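Local structure of putative uncharacterized protein PH0300 (Pyrococcus horikoshii, 3VRH) at residues V66-K69 against N73-C76; R109-L114 against I118-T123; K141-N146 against K188-V193. The protein catalyses the ATP-dependent 2-thiolation of 5-methyluridine 54 in the T loop of tRNAs, a modification that stabilises these tRNAs at high temperature. All coordinates share one frame; numbering follows the deposited sequence.

Contact 1: residues V66-K69 against N73-C76; sequences VLKK and NIEC
I74 carries the strand side of this contact and meets two consecutive helix residues, L67 and K68, with different branches. The purely apolar meeting is with L67: the methyl CG2 of I74 lies 3.8 Å from L67 CB and 4.1 Å from L67 CD1. One isoleucine branch thus touches both the root and the end of the leucine, and the two side chains cross at about a right angle. L67 also packs on V52 and I38. The longer branch of I74 packs on the aliphatic part of a lysine, its CG1 being 3.9 Å from K68 CD and its terminal CD1 4.0 Å from K68 CB. CG1 of I74 stands between the backbone N and the carbonyl carbon (chi1 64°), which sends this branch to K68 while CG2 faces L67. K68 leaves the helix with CG anti to its backbone N, and the bend at chi2 (75°) carries CD across to the CG1 branch of I74, which the lysine chain crosses at an oblique angle. No hydrogen bond joins the segments; they meet carbon to carbon and bury 166 Å² between them.

Polar interactions tie each segment to its other neighbours. The strand is held by backbone hydrogen bonds to I50 and V52 of strand 49-53 and to P104 and H106, while the carboxylate of E75, whose side chain starts away from the helix, binds R49 and H106. On the helix, K69 forms a salt bridge with E31 of helix 23-40. Here the end of helix 58-69 is seated on the strand that follows it, three residues later. Strand 49-53, helix 58-69 and strand 73-80 form a beta-alpha-beta unit, the building block of the nucleotide-binding PP-loop fold; the side chain of L67 lies about 9 Å from the bound bicine and from the ATP-binding G154.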
# COMPACT_ATOMS: atom_id res chain seq x y z
N VAL A 66 -12.73 26.85 10.33
CA VAL A 66 -11.42 27.46 10.20
C VAL A 66 -11.32 28.41 9.00
O VAL A 66 -10.73 29.48 9.12
CB VAL A 66 -10.26 26.42 10.16
CG1 VAL A 66 -8.92 27.10 9.95
CG2 VAL A 66 -10.22 25.63 11.45
N LEU A 67 -11.87 28.01 7.86
CA LEU A 67 -11.88 28.90 6.70
C LEU A 67 -12.54 30.23 7.08
O LEU A 67 -12.08 31.29 6.67
CB LEU A 67 -12.62 28.28 5.53
CG LEU A 67 -11.92 27.09 4.86
CD1 LEU A 67 -12.72 26.63 3.67
CD2 LEU A 67 -10.52 27.44 4.44
N LYS A 68 -13.59 30.15 7.90
CA LYS A 68 -14.31 31.34 8.37
C LYS A 68 -13.43 32.17 9.28
O LYS A 68 -13.31 33.39 9.10
CB LYS A 68 -15.58 30.92 9.14
CG LYS A 68 -16.51 32.07 9.51
CD LYS A 68 -17.27 32.57 8.30
CE LYS A 68 -18.18 33.73 8.68
NZ LYS A 68 -18.73 34.38 7.48
N LYS A 69 -12.83 31.52 10.28
CA LYS A 69 -11.96 32.21 11.22
C LYS A 69 -10.75 32.85 10.51
O LYS A 69 -10.29 33.93 10.87
CB LYS A 69 -11.51 31.26 12.32
CG LYS A 69 -10.71 31.93 13.43
CD LYS A 69 -10.55 31.01 14.62
CE LYS A 69 -9.76 31.69 15.73
NZ LYS A 69 -9.48 30.82 16.91
N ASN A 73 -14.49 33.78 2.45
CA ASN A 73 -15.91 33.99 2.18
C ASN A 73 -16.61 32.64 1.98
O ASN A 73 -16.63 32.10 0.88
CB ASN A 73 -16.11 34.89 0.95
CG ASN A 73 -17.57 35.02 0.55
OD1 ASN A 73 -18.46 34.81 1.37
ND2 ASN A 73 -17.82 35.37 -0.70
N ILE A 74 -17.18 32.10 3.05
CA ILE A 74 -17.69 30.74 2.93
C ILE A 74 -19.18 30.64 3.18
O ILE A 74 -19.73 31.31 4.05
CB ILE A 74 -16.92 29.76 3.84
CG1 ILE A 74 -17.13 30.12 5.30
CG2 ILE A 74 -15.42 29.76 3.51
CD1 ILE A 74 -17.42 28.93 6.15
N GLU A 75 -19.83 29.80 2.38
CA GLU A 75 -21.21 29.40 2.64
C GLU A 75 -21.18 27.87 2.72
O GLU A 75 -20.25 27.25 2.21
CB GLU A 75 -22.15 29.90 1.55
CG GLU A 75 -22.10 31.44 1.38
CD GLU A 75 -23.10 32.01 0.37
OE1 GLU A 75 -24.12 31.35 0.10
OE2 GLU A 75 -22.86 33.12 -0.15
N CYS A 76 -22.18 27.28 3.37
CA CYS A 76 -22.18 25.85 3.57
C CYS A 76 -23.39 25.21 2.93
O CYS A 76 -24.45 25.83 2.79
CB CYS A 76 -22.12 25.51 5.05
SG CYS A 76 -20.72 26.27 5.86

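Contact 2: residues R109-L114 against I118-T123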
# COMPACT_ATOMS: atom_id res chain seq x y z
N ARG A 109 -32.39 18.31 0.22
CA ARG A 109 -32.91 17.05 0.72
C ARG A 109 -33.07 16.09 -0.45
O ARG A 109 -33.92 16.28 -1.31
CB ARG A 109 -34.23 17.27 1.44
CG ARG A 109 -34.15 18.29 2.55
CD ARG A 109 -34.74 17.73 3.83
NE ARG A 109 -34.65 18.65 4.96
CZ ARG A 109 -35.70 19.10 5.65
NH1 ARG A 109 -36.93 18.71 5.32
NH2 ARG A 109 -35.54 19.94 6.67
N ILE A 110 -32.23 15.06 -0.49
CA ILE A 110 -32.22 14.12 -1.60
C ILE A 110 -33.59 13.47 -1.81
O ILE A 110 -34.04 13.35 -2.94
CB ILE A 110 -31.14 13.06 -1.38
CG1 ILE A 110 -29.77 13.64 -1.77
CG2 ILE A 110 -31.45 11.81 -2.16
CD1 ILE A 110 -28.60 12.68 -1.47
N LYS A 111 -34.23 13.09 -0.71
CA LYS A 111 -35.54 12.45 -0.75
C LYS A 111 -36.61 13.37 -1.32
O LYS A 111 -37.53 12.92 -1.99
CB LYS A 111 -35.96 12.03 0.66
CG LYS A 111 -36.72 10.71 0.74
CD LYS A 111 -38.18 10.84 0.35
CE LYS A 111 -38.92 9.53 0.61
NZ LYS A 111 -38.57 8.94 1.95
N GLU A 112 -36.49 14.67 -1.05
CA GLU A 112 -37.45 15.64 -1.59
C GLU A 112 -37.31 15.86 -3.10
O GLU A 112 -38.29 15.86 -3.83
CB GLU A 112 -37.40 16.95 -0.80
CG GLU A 112 -37.91 16.77 0.63
CD GLU A 112 -37.90 18.06 1.45
OE1 GLU A 112 -37.66 19.16 0.90
OE2 GLU A 112 -38.12 17.95 2.68
N ILE A 113 -36.09 16.00 -3.59
CA ILE A 113 -35.90 16.31 -4.99
C ILE A 113 -35.85 15.06 -5.89
O ILE A 113 -36.15 15.14 -7.07
CB ILE A 113 -34.64 17.13 -5.21
CG1 ILE A 113 -33.43 16.37 -4.70
CG2 ILE A 113 -34.77 18.51 -4.53
CD1 ILE A 113 -32.14 16.76 -5.34
N LEU A 114 -35.47 13.92 -5.32
CA LEU A 114 -35.33 12.71 -6.11
C LEU A 114 -36.42 11.69 -5.81
O LEU A 114 -36.58 10.72 -6.56
CB LEU A 114 -33.95 12.09 -5.89
CG LEU A 114 -32.78 12.98 -6.31
CD1 LEU A 114 -31.44 12.37 -5.94
CD2 LEU A 114 -32.85 13.28 -7.81
N ILE A 118 -31.45 7.67 0.58
CA ILE A 118 -30.34 6.74 0.47
C ILE A 118 -30.71 5.44 1.19
O ILE A 118 -31.14 5.47 2.35
CB ILE A 118 -29.05 7.33 1.07
CG1 ILE A 118 -28.57 8.53 0.22
CG2 ILE A 118 -27.97 6.26 1.15
CD1 ILE A 118 -28.22 8.16 -1.23
N GLY A 119 -30.59 4.31 0.49
CA GLY A 119 -31.00 3.03 1.04
C GLY A 119 -32.46 2.69 0.79
O GLY A 119 -33.00 1.74 1.37
N GLU A 120 -33.12 3.45 -0.08
CA GLU A 120 -34.50 3.16 -0.44
C GLU A 120 -34.67 2.79 -1.90
O GLU A 120 -35.74 2.35 -2.31
CB GLU A 120 -35.43 4.32 -0.06
CG GLU A 120 -35.47 4.60 1.43
CD GLU A 120 -36.42 5.71 1.81
OE1 GLU A 120 -36.83 6.50 0.92
OE2 GLU A 120 -36.76 5.79 3.01
N VAL A 121 -33.62 2.98 -2.70
CA VAL A 121 -33.69 2.66 -4.12
C VAL A 121 -33.64 1.14 -4.35
O VAL A 121 -32.86 0.42 -3.70
CB VAL A 121 -32.57 3.36 -4.91
CG1 VAL A 121 -32.65 3.02 -6.39
CG2 VAL A 121 -32.66 4.87 -4.71
N LYS A 122 -34.47 0.64 -5.27
CA LYS A 122 -34.41 -0.76 -5.68
C LYS A 122 -33.22 -1.08 -6.60
O LYS A 122 -33.36 -1.24 -7.83
CB LYS A 122 -35.73 -1.19 -6.33
CG LYS A 122 -36.73 -1.78 -5.34
CD LYS A 122 -37.98 -2.30 -6.05
CE LYS A 122 -38.81 -1.16 -6.66
NZ LYS A 122 -40.01 -1.65 -7.41
N THR A 123 -32.05 -1.16 -5.99
CA THR A 123 -30.82 -1.52 -6.68
C THR A 123 -29.97 -2.33 -5.73
O THR A 123 -30.13 -2.24 -4.51
CB THR A 123 -30.03 -0.27 -7.11
OG1 THR A 123 -28.76 -0.68 -7.65
CG2 THR A 123 -29.78 0.65 -5.92
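I110, I118 and E120 lose the most surface here, the first two meeting each other and the third reaching across to K111. The isoleucine pair is a loose touch: CD1 of I110 comes 4.5 Å from CG1 of I118. Both side chains are nevertheless buried, because they share neighbours: each packs on L81 and on helix 127-145, I110 against T134 and I138, and I118 against C131.

E120 makes the polar half of the contact. Its CG lies beside the backbone N (chi1 -62°) and the chain beyond is extended, holding the carboxylate out where the end of K111 comes to it. There OE1 accepts a hydrogen bond from K111 NZ at 3.2 Å on its syn lone pair, as part of a salt bridge; OE2 is farther from the same NZ, at 3.8 Å. K111 reaches this oxygen through bends at chi2 (-79°) and chi4 (45°), its chain crossing that of E120 at about a right angle. E120 OE1 also takes a hydrogen bond from the backbone N of G117, so one oxygen ties the loop both to itself and to the helix. At the N-cap, R109 NH1 makes a salt bridge to E112 OE2 at 3.0 Å, on the syn side but well out of the carboxylate plane.

The loop is further held by Y130, whose OH is hydrogen-bonded to G119 N. The arrangement folds the start of the loop between helix 110-114 and helix 127-145 of the PP-loop domain back against the short helix. It probably lies beside the active site: I110 touches the ATP-binding I79, and I118 packs on C131, a ligand of the [4Fe-4S] cluster.

Contact 3: residues K141-N146 against K188-V193; sequences KFAYDN and KFIKKV
A143, the buried member, and I190 make the inner part of this contact; outward it passes to Y144 and K188, both partly exposed, although the lysine lies close on the phenol. In the inner part, CG1 of I190 is 3.8 Å from A143 CB and its terminal CD1 is 3.8 Å from Y144 CA, so the isoleucine reaches the helix backbone itself. The same CD1 lies 4.1 Å from Y144 CB and sits at the edge of the tyrosine ring, near its plane.

Toward the outer side, Y144 has CG anti to its backbone N (chi1 166°), which swings the ring out past I190 to the lysine. K188 begins over one ring face, with CB offset toward the rim, and its extended chain runs obliquely to the phenol end, where K188 CD is 3.6 Å from Y144 CZ and K188 CE 3.1 Å from Y144 OH. K188 NZ is 3.4 Å from Y144 OH, but the angle is too poor for a hydrogen bond; the ammonium group binds the carbonyl O of R276 instead, next in sequence to the zinc ligand C275. With the Y144 ring replaced by an alanine, the methylenes of K188 would probably lose the surface they lie on, opening a gap beside a chain still held by its end to R276.

Polar bonds beside the packing fix the approach: N140, one turn before Y144, uses its side-chain amide to bind both K188 O and I190 N. A143 also packs on L51 and I151, seating helix 127-145 on strands 49-53 and 150-152. F142, pointing away from I190, packs on L51 and F298. The chain past I190 becomes strand 191-193, which pairs in parallel with strand 150-152 and antiparallel with strand 182-183.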
# COMPACT_ATOMS: atom_id res chain seq x y z
N LYS A 141 -22.95 20.53 -8.85
CA LYS A 141 -23.96 21.28 -9.59
C LYS A 141 -24.51 22.46 -8.78
O LYS A 141 -24.89 23.48 -9.36
CB LYS A 141 -25.10 20.39 -10.09
CG LYS A 141 -26.02 21.12 -11.08
CD LYS A 141 -26.91 20.19 -11.88
CE LYS A 141 -27.43 20.90 -13.13
NZ LYS A 141 -27.89 22.29 -12.81
N PHE A 142 -24.54 22.33 -7.46
CA PHE A 142 -24.98 23.42 -6.59
C PHE A 142 -23.96 24.53 -6.60
O PHE A 142 -24.30 25.71 -6.63
CB PHE A 142 -25.20 22.95 -5.15
CG PHE A 142 -25.78 24.00 -4.25
CD1 PHE A 142 -24.96 24.94 -3.64
CD2 PHE A 142 -27.15 24.08 -4.05
CE1 PHE A 142 -25.50 25.92 -2.83
CE2 PHE A 142 -27.68 25.05 -3.24
CZ PHE A 142 -26.85 25.97 -2.64
N ALA A 143 -22.68 24.16 -6.54
CA ALA A 143 -21.61 25.14 -6.59
C ALA A 143 -21.65 25.86 -7.93
O ALA A 143 -21.45 27.07 -8.00
CB ALA A 143 -20.26 24.46 -6.41
N TYR A 144 -21.93 25.10 -8.97
CA TYR A 144 -21.89 25.62 -10.33
C TYR A 144 -23.06 26.56 -10.59
O TYR A 144 -22.85 27.71 -10.98
CB TYR A 144 -21.87 24.46 -11.34
CG TYR A 144 -22.16 24.88 -12.76
CD1 TYR A 144 -21.26 25.66 -13.47
CD2 TYR A 144 -23.33 24.47 -13.40
CE1 TYR A 144 -21.53 26.05 -14.78
CE2 TYR A 144 -23.61 24.85 -14.71
CZ TYR A 144 -22.70 25.64 -15.39
OH TYR A 144 -22.97 26.02 -16.69
N ASP A 145 -24.27 26.06 -10.36
CA ASP A 145 -25.50 26.82 -10.51
C ASP A 145 -25.50 28.14 -9.78
O ASP A 145 -26.14 29.10 -10.22
CB ASP A 145 -26.69 26.01 -9.99
CG ASP A 145 -27.09 24.92 -10.94
OD1 ASP A 145 -26.55 24.88 -12.06
OD2 ASP A 145 -27.96 24.10 -10.58
N ASN A 146 -24.80 28.21 -8.65
CA ASN A 146 -24.82 29.40 -7.81
C ASN A 146 -23.58 30.25 -7.95
O ASN A 146 -23.38 31.19 -7.19
CB ASN A 146 -25.04 29.03 -6.34
CG ASN A 146 -26.47 28.61 -6.05
OD1 ASN A 146 -27.33 29.46 -5.87
ND2 ASN A 146 -26.73 27.29 -6.05
N LYS A 188 -17.36 22.43 -16.32
CA LYS A 188 -18.39 22.62 -15.31
C LYS A 188 -18.09 21.91 -13.97
O LYS A 188 -18.89 21.96 -13.04
CB LYS A 188 -19.77 22.27 -15.86
CG LYS A 188 -20.16 23.09 -17.08
CD LYS A 188 -21.62 22.87 -17.46
CE LYS A 188 -22.02 23.74 -18.64
NZ LYS A 188 -23.45 23.54 -19.01
N PHE A 189 -16.92 21.27 -13.89
CA PHE A 189 -16.38 20.80 -12.61
C PHE A 189 -15.72 21.94 -11.85
O PHE A 189 -14.67 22.45 -12.26
CB PHE A 189 -15.36 19.68 -12.82
CG PHE A 189 -15.98 18.35 -13.14
CD1 PHE A 189 -17.18 17.97 -12.57
CD2 PHE A 189 -15.35 17.47 -14.02
CE1 PHE A 189 -17.76 16.74 -12.86
CE2 PHE A 189 -15.92 16.23 -14.32
CZ PHE A 189 -17.12 15.87 -13.73
N ILE A 190 -16.34 22.36 -10.76
CA ILE A 190 -15.82 23.44 -9.92
C ILE A 190 -14.56 22.98 -9.21
O ILE A 190 -14.43 21.81 -8.87
CB ILE A 190 -16.87 23.87 -8.86
CG1 ILE A 190 -18.18 24.29 -9.53
CG2 ILE A 190 -16.33 25.01 -8.01
CD1 ILE A 190 -18.06 25.52 -10.40
N LYS A 191 -13.63 23.91 -8.98
CA LYS A 191 -12.41 23.63 -8.24
C LYS A 191 -12.72 23.06 -6.86
O LYS A 191 -13.50 23.66 -6.10
CB LYS A 191 -11.55 24.90 -8.07
CG LYS A 191 -10.30 24.67 -7.23
CD LYS A 191 -9.32 25.82 -7.31
CE LYS A 191 -9.85 27.04 -6.60
NZ LYS A 191 -8.76 27.93 -6.12
N LYS A 192 -12.13 21.90 -6.55
CA LYS A 192 -12.27 21.25 -5.24
C LYS A 192 -10.94 21.23 -4.53
O LYS A 192 -9.93 20.81 -5.11
CB LYS A 192 -12.80 19.81 -5.38
CG LYS A 192 -14.27 19.72 -5.72
CD LYS A 192 -14.80 18.29 -5.85
CE LYS A 192 -15.28 17.71 -4.52
NZ LYS A 192 -15.86 16.33 -4.73
N VAL A 193 -10.93 21.68 -3.27
CA VAL A 193 -9.72 21.76 -2.47
C VAL A 193 -9.89 21.09 -1.10
O VAL A 193 -11.01 20.92 -0.62
CB VAL A 193 -9.25 23.22 -2.28
CG1 VAL A 193 -8.89 23.84 -3.61
CG2 VAL A 193 -10.33 24.05 -1.57

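The three contacts follow one another along the chain without overlap, all within the PP-loop domain. Contacts 1 and 3 both reach the six-stranded mixed sheet, contact 1 through strand 73-80 and contact 3 through strand 191-193, with strands 49-53 and 150-152 lying between these two; their centres are 16 Å apart. Contact 2 lies farther out, its centre 29 Å from that of contact 1 and 22 Å from that of contact 3, beginning at the end of strand 105-109, outermost within this chain. Its loop leads into helix 127-145, whose end forms half of contact 3. Contact 2 thus lies by a cluster cysteine and contact 3 near a zinc site, while contact 1 belongs to the nucleotide-binding beta-alpha-beta unit.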